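PDB 1I9Z: phosphatidylinositol phosphate phosphatase, which removes the 5-phosphate from soluble and lipid inositol phosphates in a magnesium-dependent reaction, so controlling phosphoinositide levels in fission yeast membrane trafficking and signalling. Local coordinates for residues P259-D264 with Y303-P308; P100-L105 with F118-C123; H10-R15 with I327-L332; V292-Q297 with Y310-A315. All blocks are in the same frame, centred on the assembly; numbering follows the deposited sequence.

Interaction 1: residues P259-D264 with Y303-P308; sequences PTYKFD and YSDHRP. With 2IP (D-myo-inositol-1,4-bisphosphate), chain C.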
# COMPACT_ATOMS: atom_id res chain seq x y z
N PRO A 259 -17.59 -5.89 -7.03
CA PRO A 259 -16.60 -6.98 -6.87
C PRO A 259 -15.75 -6.96 -8.16
O PRO A 259 -16.29 -6.84 -9.31
CB PRO A 259 -17.49 -8.22 -6.85
CG PRO A 259 -18.65 -7.71 -5.92
CD PRO A 259 -18.92 -6.30 -6.51
N THR A 260 -14.42 -6.96 -7.95
CA THR A 260 -13.49 -6.83 -9.04
C THR A 260 -13.10 -8.15 -9.67
O THR A 260 -12.28 -8.16 -10.59
CB THR A 260 -12.20 -6.20 -8.52
OG1 THR A 260 -11.72 -6.96 -7.35
CG2 THR A 260 -12.47 -4.74 -8.08
N TYR A 261 -13.68 -9.23 -9.16
CA TYR A 261 -13.38 -10.53 -9.57
C TYR A 261 -14.66 -11.31 -9.63
O TYR A 261 -15.61 -11.14 -8.84
CB TYR A 261 -12.44 -11.25 -8.57
CG TYR A 261 -12.23 -12.72 -8.80
CD1 TYR A 261 -11.25 -13.16 -9.70
CD2 TYR A 261 -12.94 -13.70 -8.05
CE1 TYR A 261 -10.94 -14.54 -9.84
CE2 TYR A 261 -12.65 -15.08 -8.21
CZ TYR A 261 -11.65 -15.48 -9.10
OH TYR A 261 -11.31 -16.82 -9.27
N LYS A 262 -14.32 -12.02 -10.69
CA LYS A 262 -14.30 -12.93 -11.75
C LYS A 262 -15.01 -12.56 -13.00
O LYS A 262 -16.10 -12.93 -13.15
CB LYS A 262 -14.54 -14.32 -11.29
CG LYS A 262 -14.44 -15.13 -12.38
CD LYS A 262 -13.07 -15.11 -12.84
CE LYS A 262 -12.70 -16.59 -12.65
NZ LYS A 262 -11.99 -17.03 -13.92
N PHE A 263 -14.34 -11.82 -13.90
CA PHE A 263 -15.03 -11.38 -15.10
C PHE A 263 -14.54 -12.20 -16.30
O PHE A 263 -13.33 -12.60 -16.35
CB PHE A 263 -14.66 -9.89 -15.44
CG PHE A 263 -15.28 -8.88 -14.55
CD1 PHE A 263 -14.57 -8.33 -13.46
CD2 PHE A 263 -16.60 -8.48 -14.74
CE1 PHE A 263 -15.18 -7.39 -12.59
CE2 PHE A 263 -17.19 -7.56 -13.88
CZ PHE A 263 -16.50 -7.01 -12.83
N ASP A 264 -15.43 -12.36 -17.29
CA ASP A 264 -15.01 -12.95 -18.59
C ASP A 264 -14.06 -11.87 -19.13
O ASP A 264 -14.30 -10.66 -18.97
CB ASP A 264 -16.21 -13.07 -19.56
CG ASP A 264 -17.13 -14.25 -19.19
OD1 ASP A 264 -16.80 -15.04 -18.27
OD2 ASP A 264 -18.18 -14.36 -19.88
N TYR A 303 -8.31 -6.30 -19.62
CA TYR A 303 -7.30 -7.24 -20.07
C TYR A 303 -7.24 -8.50 -19.27
O TYR A 303 -6.68 -9.49 -19.73
CB TYR A 303 -5.90 -6.61 -20.00
CG TYR A 303 -5.85 -5.25 -20.61
CD1 TYR A 303 -5.23 -4.19 -19.96
CD2 TYR A 303 -6.41 -5.01 -21.89
CE1 TYR A 303 -5.18 -2.88 -20.55
CE2 TYR A 303 -6.33 -3.75 -22.48
CZ TYR A 303 -5.72 -2.70 -21.81
OH TYR A 303 -5.63 -1.42 -22.39
N SER A 304 -7.82 -8.46 -18.07
CA SER A 304 -7.72 -9.57 -17.12
C SER A 304 -9.10 -10.02 -16.62
O SER A 304 -10.13 -9.43 -17.01
CB SER A 304 -6.85 -9.08 -15.91
OG SER A 304 -6.82 -10.05 -14.85
N ASP A 305 -9.13 -11.10 -15.82
CA ASP A 305 -10.40 -11.52 -15.23
C ASP A 305 -10.61 -10.72 -13.92
O ASP A 305 -11.64 -10.84 -13.27
CB ASP A 305 -10.45 -13.03 -15.00
CG ASP A 305 -9.26 -13.55 -14.22
OD1 ASP A 305 -8.28 -12.84 -13.87
OD2 ASP A 305 -9.36 -14.75 -13.95
N HIS A 306 -9.65 -9.87 -13.55
CA HIS A 306 -9.86 -8.94 -12.42
C HIS A 306 -9.86 -7.51 -12.95
O HIS A 306 -9.22 -7.21 -13.97
CB HIS A 306 -8.70 -8.92 -11.41
CG HIS A 306 -8.55 -10.17 -10.63
ND1 HIS A 306 -8.60 -10.20 -9.25
CD2 HIS A 306 -8.27 -11.43 -11.03
CE1 HIS A 306 -8.33 -11.43 -8.83
NE2 HIS A 306 -8.13 -12.20 -9.90
N ARG A 307 -10.58 -6.62 -12.27
CA ARG A 307 -10.42 -5.17 -12.57
C ARG A 307 -9.34 -4.64 -11.69
O ARG A 307 -9.15 -5.15 -10.57
CB ARG A 307 -11.65 -4.34 -12.20
CG ARG A 307 -12.87 -4.72 -13.02
CD ARG A 307 -12.87 -3.87 -14.41
NE ARG A 307 -14.05 -4.34 -15.11
CZ ARG A 307 -14.11 -5.37 -15.94
NH1 ARG A 307 -13.03 -6.08 -16.32
NH2 ARG A 307 -15.33 -5.85 -16.25
N PRO A 308 -8.56 -3.65 -12.18
CA PRO A 308 -7.50 -3.03 -11.41
C PRO A 308 -8.18 -2.05 -10.43
O PRO A 308 -9.37 -1.66 -10.66
CB PRO A 308 -6.63 -2.28 -12.47
CG PRO A 308 -7.59 -2.03 -13.60
CD PRO A 308 -8.71 -3.08 -13.54
C1 2IP C . -10.84 -22.20 -6.34
C2 2IP C . -9.59 -22.44 -7.23
C3 2IP C . -9.69 -21.69 -8.60
C4 2IP C . -9.97 -20.17 -8.45
C5 2IP C . -11.30 -20.02 -7.68
C6 2IP C . -11.24 -20.68 -6.27
O1 2IP C . -11.75 -23.12 -5.82
O2 2IP C . -8.41 -21.99 -6.61
O3 2IP C . -8.49 -21.81 -9.31
O4 2IP C . -10.07 -19.57 -9.79
O5 2IP C . -11.63 -18.64 -7.52
O6 2IP C . -12.55 -20.44 -5.78
P4 2IP C . -9.06 -18.51 -10.37
O41 2IP C . -8.96 -17.37 -9.30
O42 2IP C . -9.56 -17.99 -11.64
O43 2IP C . -7.77 -19.34 -10.53
P1 2IP C . -12.00 -23.66 -4.44
O11 2IP C . -12.01 -25.18 -4.66
O12 2IP C . -11.04 -23.33 -3.32
O13 2IP C . -13.45 -23.25 -4.13
O HOH W 1 -12.54 -8.30 -18.14
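Residues 259-264 and 303-308 are irregular loop segments joined by two backbone bonds: Arg307 N gives its hydrogen to Thr260 O (2.8 Å), and Phe263 N meets Asp305 O on a lone pair, almost straight at 170°. Tyr261 lays CD1 over one face of the His306 imidazole, 3.3 Å from NE2, the two rings crossing obliquely at 46°. Tyr261 CG lies anti to its backbone N, and the ring extends to the bound inositol 1,4-bisphosphate, where OH hydrogen-bonds ligand O5 at 2.5 Å. The same OH lies 2.4 Å from O41 of the 4-phosphate, closer than an ordinary non-bonded contact, so this crowding should be read as neither a bond nor ordinary packing. Lys262, bent at three successive torsions, brings NZ to Asp305 OD2 in a long salt bridge (3.5 Å) and to the same phosphate in a weak bond. Asp305, also of the ligand pocket, has its side chain about 4 Å from the bound calcium ion. Away from the ligand, the guanidinium of Arg307 stacks flat on Phe263, with NH2 over the ring centre and CZ 3.9 Å from the centroid, a cation-pi contact. Ser304 OG accepts from His306 N, closing an ST turn, and is also bonded to Asn33 O. Asp283 takes the His306 ND1 bond, a His-Asp pair as in other DNase I-like enzymes, and also binds Thr260 OG1. Thr267 O receives Arg307 NH2, and Tyr270 stacks on Phe263. Segment 303-308 runs directly into strand 309-320, with Tyr32 of strand 20-33 against it, while 259-264 lies in the long loop between helix 236-242 and strand 283-288.

Interaction 2: residues P100-L105 with F118-C123; sequences PGYVQL and FCKESC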
# COMPACT_ATOMS: atom_id res chain seq x y z
N PRO A 100 11.55 17.71 -15.87
CA PRO A 100 11.68 16.45 -15.13
C PRO A 100 10.39 15.66 -14.96
O PRO A 100 9.28 16.18 -14.71
CB PRO A 100 12.27 16.89 -13.78
CG PRO A 100 13.18 17.97 -14.19
CD PRO A 100 12.31 18.77 -15.16
N GLY A 101 10.59 14.36 -15.12
CA GLY A 101 9.52 13.43 -15.00
C GLY A 101 9.66 12.64 -13.71
O GLY A 101 9.97 13.15 -12.62
N TYR A 102 9.42 11.36 -13.90
CA TYR A 102 9.42 10.40 -12.83
C TYR A 102 10.56 9.43 -13.05
O TYR A 102 10.92 9.15 -14.19
CB TYR A 102 8.11 9.63 -12.88
CG TYR A 102 6.93 10.43 -12.38
CD1 TYR A 102 6.29 11.35 -13.21
CD2 TYR A 102 6.51 10.33 -11.03
CE1 TYR A 102 5.26 12.17 -12.71
CE2 TYR A 102 5.51 11.16 -10.53
CZ TYR A 102 4.89 12.08 -11.36
OH TYR A 102 3.96 12.97 -10.85
N VAL A 103 11.07 8.89 -11.94
CA VAL A 103 12.10 7.90 -12.01
C VAL A 103 11.61 6.70 -11.17
O VAL A 103 10.82 6.88 -10.22
CB VAL A 103 13.42 8.38 -11.40
CG1 VAL A 103 14.01 9.51 -12.27
CG2 VAL A 103 13.21 8.81 -9.99
N GLN A 104 12.10 5.51 -11.53
CA GLN A 104 11.77 4.32 -10.73
C GLN A 104 12.79 4.26 -9.61
O GLN A 104 14.02 4.18 -9.82
CB GLN A 104 11.85 3.05 -11.59
CG GLN A 104 11.82 1.72 -10.79
CD GLN A 104 11.85 0.56 -11.74
OE1 GLN A 104 11.18 0.60 -12.78
NE2 GLN A 104 12.65 -0.48 -11.42
N LEU A 105 12.29 4.30 -8.40
CA LEU A 105 13.13 4.22 -7.24
C LEU A 105 13.65 2.80 -7.10
O LEU A 105 14.88 2.53 -6.92
CB LEU A 105 12.31 4.60 -6.01
CG LEU A 105 12.99 4.80 -4.69
CD1 LEU A 105 13.89 6.06 -4.80
CD2 LEU A 105 11.90 4.98 -3.56
N PHE A 118 7.65 4.62 -8.20
CA PHE A 118 8.16 5.76 -8.97
C PHE A 118 7.93 7.06 -8.21
O PHE A 118 6.94 7.19 -7.48
CB PHE A 118 7.44 5.86 -10.30
CG PHE A 118 7.60 4.66 -11.17
CD1 PHE A 118 6.75 3.55 -11.03
CD2 PHE A 118 8.58 4.64 -12.16
CE1 PHE A 118 6.90 2.46 -11.88
CE2 PHE A 118 8.72 3.53 -13.00
CZ PHE A 118 7.88 2.46 -12.84
N CYS A 119 8.82 8.04 -8.34
CA CYS A 119 8.55 9.33 -7.68
C CYS A 119 9.00 10.42 -8.62
O CYS A 119 9.74 10.16 -9.61
CB CYS A 119 9.31 9.46 -6.35
SG CYS A 119 11.10 9.24 -6.48
N LYS A 120 8.54 11.64 -8.34
CA LYS A 120 8.97 12.77 -9.15
C LYS A 120 10.49 12.91 -8.91
O LYS A 120 10.97 12.64 -7.80
CB LYS A 120 8.29 14.03 -8.66
CG LYS A 120 6.83 14.12 -9.02
CD LYS A 120 6.21 15.32 -8.23
CE LYS A 120 4.79 15.67 -8.70
NZ LYS A 120 4.28 16.81 -7.79
N GLU A 121 11.23 13.31 -9.92
CA GLU A 121 12.68 13.52 -9.70
C GLU A 121 12.93 14.50 -8.55
O GLU A 121 13.88 14.35 -7.77
CB GLU A 121 13.36 14.07 -10.97
CG GLU A 121 13.47 13.01 -12.03
CD GLU A 121 14.53 13.31 -13.13
OE1 GLU A 121 15.49 14.05 -12.85
OE2 GLU A 121 14.39 12.77 -14.26
N SER A 122 12.05 15.49 -8.42
CA SER A 122 12.19 16.48 -7.35
C SER A 122 12.05 15.90 -5.95
O SER A 122 12.48 16.52 -4.99
CB SER A 122 11.17 17.60 -7.56
OG SER A 122 9.84 17.09 -7.59
N CYS A 123 11.47 14.71 -5.82
CA CYS A 123 11.34 14.11 -4.49
C CYS A 123 12.60 13.37 -4.10
O CYS A 123 12.85 13.09 -2.93
CB CYS A 123 10.18 13.07 -4.47
SG CYS A 123 8.58 13.79 -4.62
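Two aromatic rings, one from each strand, lie obliquely against the partner strand. The Tyr102 ring has the Cys119 carbonyl carbon near CD2 and the Lys120 chain beside its outer part, with Lys120 CG 3.6 Å from Tyr102 CE2. Lys120 is extended beyond CG and points the same way as the phenol, so its CE ends up 3.5 Å from Tyr102 OH. The Phe118 ring receives Gln104 CB, 3.5 Å from CE2, and the flat amide of Gln104 stands at 90° to that ring.

Strands 102-105 and 118-120 are antiparallel but strongly twisted, their directions 140° apart. Val103 and Cys119 form the hydrogen-bonded pair: Val103 N to Cys119 O and Cys119 N to Val103 O, both 3.0 Å and directed nearly along the C=O axes. Glu121 N closes on Gly101 O at 3.0 Å as the chain enters a 3-10 turn. Val103 and Cys119 share the face away from Phe118 and Gln104; there Val103 CG2 lies near Cys119 SG, while Glu121 crosses Val103 at about a right angle, its CG 3.5 Å from Val103 CG1.

The pair belongs to the edge hairpin 102-110/113-120, whose Phe118 side is covered by Val88, Lys89 and Leu92 of helix 78-94. All three hydrogen bonds across the contact are between backbone atoms; the side chains meet by van der Waals contact, mostly of carbon. The polar ends of Tyr102 and Lys120 serve other partners, Ala55 O and the carboxylate of Asp56, so their aliphatic and aromatic parts pack while the tips tie the hairpin to the residues just before strand 57-63.

Interaction 3: residues H10-R15 with I327-L332; sequences HELRKR and ILFEEL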
# COMPACT_ATOMS: atom_id res chain seq x y z
N HIS A 10 9.08 17.08 26.91
CA HIS A 10 7.73 17.60 27.04
C HIS A 10 7.62 19.02 26.55
O HIS A 10 6.71 19.37 25.81
CB HIS A 10 7.27 17.51 28.48
CG HIS A 10 5.81 17.80 28.66
ND1 HIS A 10 5.34 19.03 29.05
CD2 HIS A 10 4.72 17.03 28.43
CE1 HIS A 10 4.02 19.01 29.06
NE2 HIS A 10 3.62 17.81 28.69
N GLU A 11 8.58 19.85 26.97
CA GLU A 11 8.63 21.27 26.62
C GLU A 11 8.95 21.45 25.15
O GLU A 11 8.31 22.24 24.45
CB GLU A 11 9.69 21.98 27.46
CG GLU A 11 9.28 22.21 28.90
CD GLU A 11 7.98 22.99 29.00
OE1 GLU A 11 7.84 24.03 28.31
OE2 GLU A 11 7.09 22.55 29.77
N LEU A 12 9.95 20.71 24.70
CA LEU A 12 10.42 20.76 23.34
C LEU A 12 9.30 20.42 22.38
O LEU A 12 9.21 20.98 21.29
CB LEU A 12 11.58 19.78 23.19
CG LEU A 12 12.75 20.17 22.29
CD1 LEU A 12 13.23 21.57 22.59
CD2 LEU A 12 13.86 19.17 22.50
N ARG A 13 8.43 19.51 22.79
CA ARG A 13 7.31 19.10 21.96
C ARG A 13 6.42 20.30 21.67
O ARG A 13 5.76 20.37 20.64
CB ARG A 13 6.53 18.00 22.67
CG ARG A 13 5.60 17.21 21.77
CD ARG A 13 4.83 16.15 22.55
NE ARG A 13 5.71 15.12 23.10
CZ ARG A 13 5.41 13.82 23.12
NH1 ARG A 13 4.25 13.40 22.62
NH2 ARG A 13 6.26 12.94 23.64
N LYS A 14 6.39 21.26 22.60
CA LYS A 14 5.58 22.45 22.40
C LYS A 14 6.26 23.42 21.42
O LYS A 14 5.59 24.24 20.79
CB LYS A 14 5.32 23.14 23.75
CG LYS A 14 4.51 22.29 24.74
CD LYS A 14 4.59 22.84 26.17
CE LYS A 14 3.83 21.95 27.15
NZ LYS A 14 4.10 22.31 28.59
N ARG A 15 7.58 23.32 21.28
CA ARG A 15 8.29 24.21 20.37
C ARG A 15 8.81 23.55 19.07
O ARG A 15 9.78 24.02 18.48
CB ARG A 15 9.45 24.86 21.11
CG ARG A 15 9.01 25.51 22.41
CD ARG A 15 9.98 26.60 22.83
NE ARG A 15 11.31 26.10 23.13
CZ ARG A 15 12.43 26.78 22.92
NH1 ARG A 15 12.38 28.00 22.39
NH2 ARG A 15 13.61 26.24 23.22
N ILE A 327 20.56 21.18 20.20
CA ILE A 327 20.97 22.38 20.91
C ILE A 327 19.86 22.84 21.86
O ILE A 327 20.11 23.05 23.05
CB ILE A 327 21.33 23.48 19.89
CG1 ILE A 327 22.64 23.08 19.19
CG2 ILE A 327 21.41 24.83 20.56
CD1 ILE A 327 22.95 23.84 17.90
N LEU A 328 18.63 22.98 21.36
CA LEU A 328 17.54 23.38 22.23
C LEU A 328 17.44 22.39 23.36
O LEU A 328 17.33 22.78 24.51
CB LEU A 328 16.20 23.40 21.50
CG LEU A 328 15.91 24.63 20.64
CD1 LEU A 328 14.48 24.55 20.12
CD2 LEU A 328 16.08 25.89 21.48
N PHE A 329 17.50 21.09 23.05
CA PHE A 329 17.40 20.08 24.09
C PHE A 329 18.40 20.30 25.20
O PHE A 329 18.02 20.41 26.38
CB PHE A 329 17.61 18.69 23.53
CG PHE A 329 17.43 17.60 24.55
CD1 PHE A 329 16.22 16.94 24.67
CD2 PHE A 329 18.48 17.25 25.41
CE1 PHE A 329 16.05 15.94 25.62
CE2 PHE A 329 18.32 16.26 26.36
CZ PHE A 329 17.11 15.60 26.47
N GLU A 330 19.69 20.36 24.85
CA GLU A 330 20.74 20.55 25.85
C GLU A 330 20.52 21.86 26.65
O GLU A 330 20.68 21.89 27.87
CB GLU A 330 22.12 20.54 25.18
CG GLU A 330 22.50 19.23 24.48
CD GLU A 330 22.42 18.00 25.39
OE1 GLU A 330 22.64 18.14 26.62
OE2 GLU A 330 22.15 16.89 24.87
N GLU A 331 20.16 22.94 25.95
CA GLU A 331 19.91 24.22 26.60
C GLU A 331 18.78 24.07 27.62
O GLU A 331 18.96 24.38 28.79
CB GLU A 331 19.56 25.24 25.53
CG GLU A 331 18.71 26.40 25.98
CD GLU A 331 18.37 27.31 24.82
OE1 GLU A 331 17.26 27.89 24.81
OE2 GLU A 331 19.23 27.44 23.90
N LEU A 332 17.63 23.58 27.19
CA LEU A 332 16.49 23.38 28.08
C LEU A 332 16.88 22.48 29.25
O LEU A 332 16.49 22.73 30.38
CB LEU A 332 15.32 22.72 27.35
CG LEU A 332 14.36 23.53 26.47
CD1 LEU A 332 13.38 24.30 27.36
CD2 LEU A 332 15.13 24.47 25.57
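Apolar contact dominates this meeting of the N-terminal and C-terminal helices, and no hydrogen bond crosses it. Leu12 is at the centre of the contact: its CD1 rests on Leu328 CB at 3.7 Å, while CD2 comes to the edge of the Phe329 ring, 3.9 Å from CD1 of that residue. Phe329 CG lies anti to its backbone N (chi1 -177°), carrying the ring across Leu12 at about a right angle. Leu332, one turn after Leu328, adds a looser contact, its CD1 4.4 Å from Glu11 CB.

The cationic part of the contact comes from Arg15. Its chain bends at chi3 and sets the guanidinium beside leucine methyls: Leu328 CD1 lies over one face, and Leu332 CD2 approaches the edge, tip to tip, 3.3 Å from NH2. Leu328 CD2 is 3.0 Å from Arg15 NH2, shorter than a usual van der Waals contact, so packing is strained here. Charge pairing is peripheral: Glu331 OE1 stays beyond salt-bridge range of Arg15, whereas Glu18 binds Arg15 NH1. Within 10-15, Lys14 NZ forms a salt bridge with Glu11 OE2 (3.2 Å).

The axes of the two short segments approach to 10.4 Å, their N-to-C directions 134° apart. Phe19 continues the apolar patch against Leu12 and Leu328, and Val8 and His5 of helix 3-14 meet Phe329. Helix 3-14 leads into strand 20-33, and helix 322-343 follows strand 309-320, so the helices pack together beyond the ends of neighbouring sheet strands.

Interaction 4: residues V292-Q297 with Y310-A315; sequences VPHSYQ and YATYEA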
# COMPACT_ATOMS: atom_id res chain seq x y z
N VAL A 292 -3.96 10.40 5.17
CA VAL A 292 -5.30 10.97 4.95
C VAL A 292 -5.77 10.34 3.63
O VAL A 292 -5.24 10.64 2.58
CB VAL A 292 -5.25 12.50 4.80
CG1 VAL A 292 -6.67 13.03 4.43
CG2 VAL A 292 -4.75 13.12 6.12
N PRO A 293 -6.76 9.42 3.69
CA PRO A 293 -7.28 8.76 2.49
C PRO A 293 -8.25 9.58 1.70
O PRO A 293 -9.08 10.34 2.26
CB PRO A 293 -7.92 7.49 3.05
CG PRO A 293 -8.49 8.03 4.38
CD PRO A 293 -7.34 8.84 4.92
N HIS A 294 -8.15 9.48 0.38
CA HIS A 294 -9.06 10.20 -0.44
C HIS A 294 -9.93 9.29 -1.26
O HIS A 294 -11.09 9.04 -0.89
CB HIS A 294 -8.29 11.22 -1.30
CG HIS A 294 -7.87 12.42 -0.51
ND1 HIS A 294 -6.68 12.49 0.19
CD2 HIS A 294 -8.53 13.58 -0.22
CE1 HIS A 294 -6.62 13.63 0.86
NE2 HIS A 294 -7.73 14.31 0.63
N SER A 295 -9.40 8.73 -2.34
CA SER A 295 -10.19 7.88 -3.23
C SER A 295 -9.87 6.40 -3.07
O SER A 295 -8.78 6.02 -2.60
CB SER A 295 -9.92 8.26 -4.70
OG SER A 295 -10.24 9.60 -4.92
N TYR A 296 -10.83 5.56 -3.45
CA TYR A 296 -10.61 4.10 -3.42
C TYR A 296 -11.56 3.58 -4.46
O TYR A 296 -12.79 3.50 -4.22
CB TYR A 296 -10.98 3.52 -2.04
CG TYR A 296 -10.78 2.02 -1.83
CD1 TYR A 296 -11.54 1.34 -0.90
CD2 TYR A 296 -9.73 1.31 -2.48
CE1 TYR A 296 -11.25 -0.00 -0.57
CE2 TYR A 296 -9.46 -0.03 -2.18
CZ TYR A 296 -10.21 -0.69 -1.20
OH TYR A 296 -9.86 -1.99 -0.81
N GLN A 297 -11.04 3.15 -5.61
CA GLN A 297 -11.96 2.73 -6.68
C GLN A 297 -11.37 1.62 -7.56
O GLN A 297 -10.14 1.42 -7.57
CB GLN A 297 -12.16 3.91 -7.67
CG GLN A 297 -13.18 4.99 -7.27
CD GLN A 297 -14.53 4.41 -6.84
OE1 GLN A 297 -15.09 3.46 -7.48
NE2 GLN A 297 -15.06 4.94 -5.75
N TYR A 310 -7.33 1.38 -7.35
CA TYR A 310 -6.34 2.31 -6.85
C TYR A 310 -6.88 3.01 -5.60
O TYR A 310 -8.10 2.98 -5.34
CB TYR A 310 -5.92 3.38 -7.90
CG TYR A 310 -7.03 4.38 -8.21
CD1 TYR A 310 -7.14 5.56 -7.47
CD2 TYR A 310 -7.98 4.10 -9.16
CE1 TYR A 310 -8.19 6.46 -7.69
CE2 TYR A 310 -9.08 4.99 -9.37
CZ TYR A 310 -9.16 6.15 -8.65
OH TYR A 310 -10.18 7.05 -8.92
N ALA A 311 -5.97 3.63 -4.85
CA ALA A 311 -6.37 4.42 -3.70
C ALA A 311 -5.42 5.62 -3.71
O ALA A 311 -4.26 5.49 -4.20
CB ALA A 311 -6.19 3.59 -2.37
N THR A 312 -5.89 6.77 -3.19
CA THR A 312 -5.01 7.93 -3.10
C THR A 312 -4.91 8.39 -1.64
O THR A 312 -5.85 8.21 -0.83
CB THR A 312 -5.53 9.10 -3.97
OG1 THR A 312 -6.90 9.38 -3.62
CG2 THR A 312 -5.44 8.75 -5.42
N TYR A 313 -3.76 8.97 -1.31
CA TYR A 313 -3.51 9.46 0.05
C TYR A 313 -2.69 10.74 0.06
O TYR A 313 -2.00 11.08 -0.92
CB TYR A 313 -2.66 8.47 0.85
CG TYR A 313 -3.23 7.08 0.94
CD1 TYR A 313 -2.88 6.08 0.02
CD2 TYR A 313 -4.15 6.78 1.93
CE1 TYR A 313 -3.46 4.79 0.08
CE2 TYR A 313 -4.75 5.49 2.02
CZ TYR A 313 -4.40 4.50 1.07
OH TYR A 313 -4.94 3.26 1.14
N GLU A 314 -2.81 11.46 1.18
CA GLU A 314 -1.95 12.60 1.42
C GLU A 314 -1.18 12.12 2.61
O GLU A 314 -1.77 11.57 3.53
CB GLU A 314 -2.72 13.86 1.80
CG GLU A 314 -3.23 14.60 0.61
CD GLU A 314 -3.84 15.94 1.01
OE1 GLU A 314 -4.86 15.95 1.74
OE2 GLU A 314 -3.28 16.96 0.59
N ALA A 315 0.14 12.32 2.61
CA ALA A 315 0.96 11.84 3.71
C ALA A 315 1.75 13.02 4.23
O ALA A 315 2.50 13.65 3.47
CB ALA A 315 1.92 10.74 3.21
O HOH W 2 -7.61 6.17 -0.02
O HOH W 3 -9.39 10.09 -7.75
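A beta bulge interrupts the antiparallel pairing of strands 292-298 and 309-320, which form a hairpin at the edge of the six-stranded sheet. On one side of the bulge Val292 and Glu314 are a hydrogen-bonded pair, with Val292 N 3.0 Å from Glu314 O; on the other, Gln297 pairs likewise with Tyr310, whose N lies 2.8 Å from Gln297 O. Between them Thr312 faces both His294 and Ser295. Its O accepts from His294 N, and its OG1, held in the crowded position between N and the carbonyl carbon, accepts from Ser295 N at 2.9 Å, so the side chain satisfies the extra amide. A water gives hydrogens to both Ser295 O and Thr312 O. His294 CE1 touches Glu314 OE1 at 3.0 Å, edge on, without a hydrogen bond. Gln297 CB packs alongside the Tyr310 ring, 3.7 Å from CE2.

Pro293, Tyr296, Ala311 and Tyr313 share the face that looks onto the second sheet, where Tyr287 and Ile285 of strand 283-288 meet them and Tyr296 OH bonds Glu252. Strand 20-33 flanks the other side of strand 309-320, pairing with Ala311 and Tyr313.

Overall arrangement
Interactions 2 and 4 lie toward the two edges of the same six-stranded sheet, their centres about 20 Å apart: interaction 2 in hairpin 102-110/113-120, interaction 4 in the pairing of strands 292-298 and 309-320. Interactions 1 and 4 have centres about 21 Å apart, and segment 303-308 belongs to the loop linking the latter's two strands, so the sheet edge leads directly into the inositol phosphate pocket. Inside the span closed by interaction 3, interaction 2 comes first, then 1 and 4 interleave. Interaction 3 joins the terminal helices, its centre about 54 Å from that of interaction 1, on the opposite side of the chain's centre from the pocket of this DNase I-like catalytic domain.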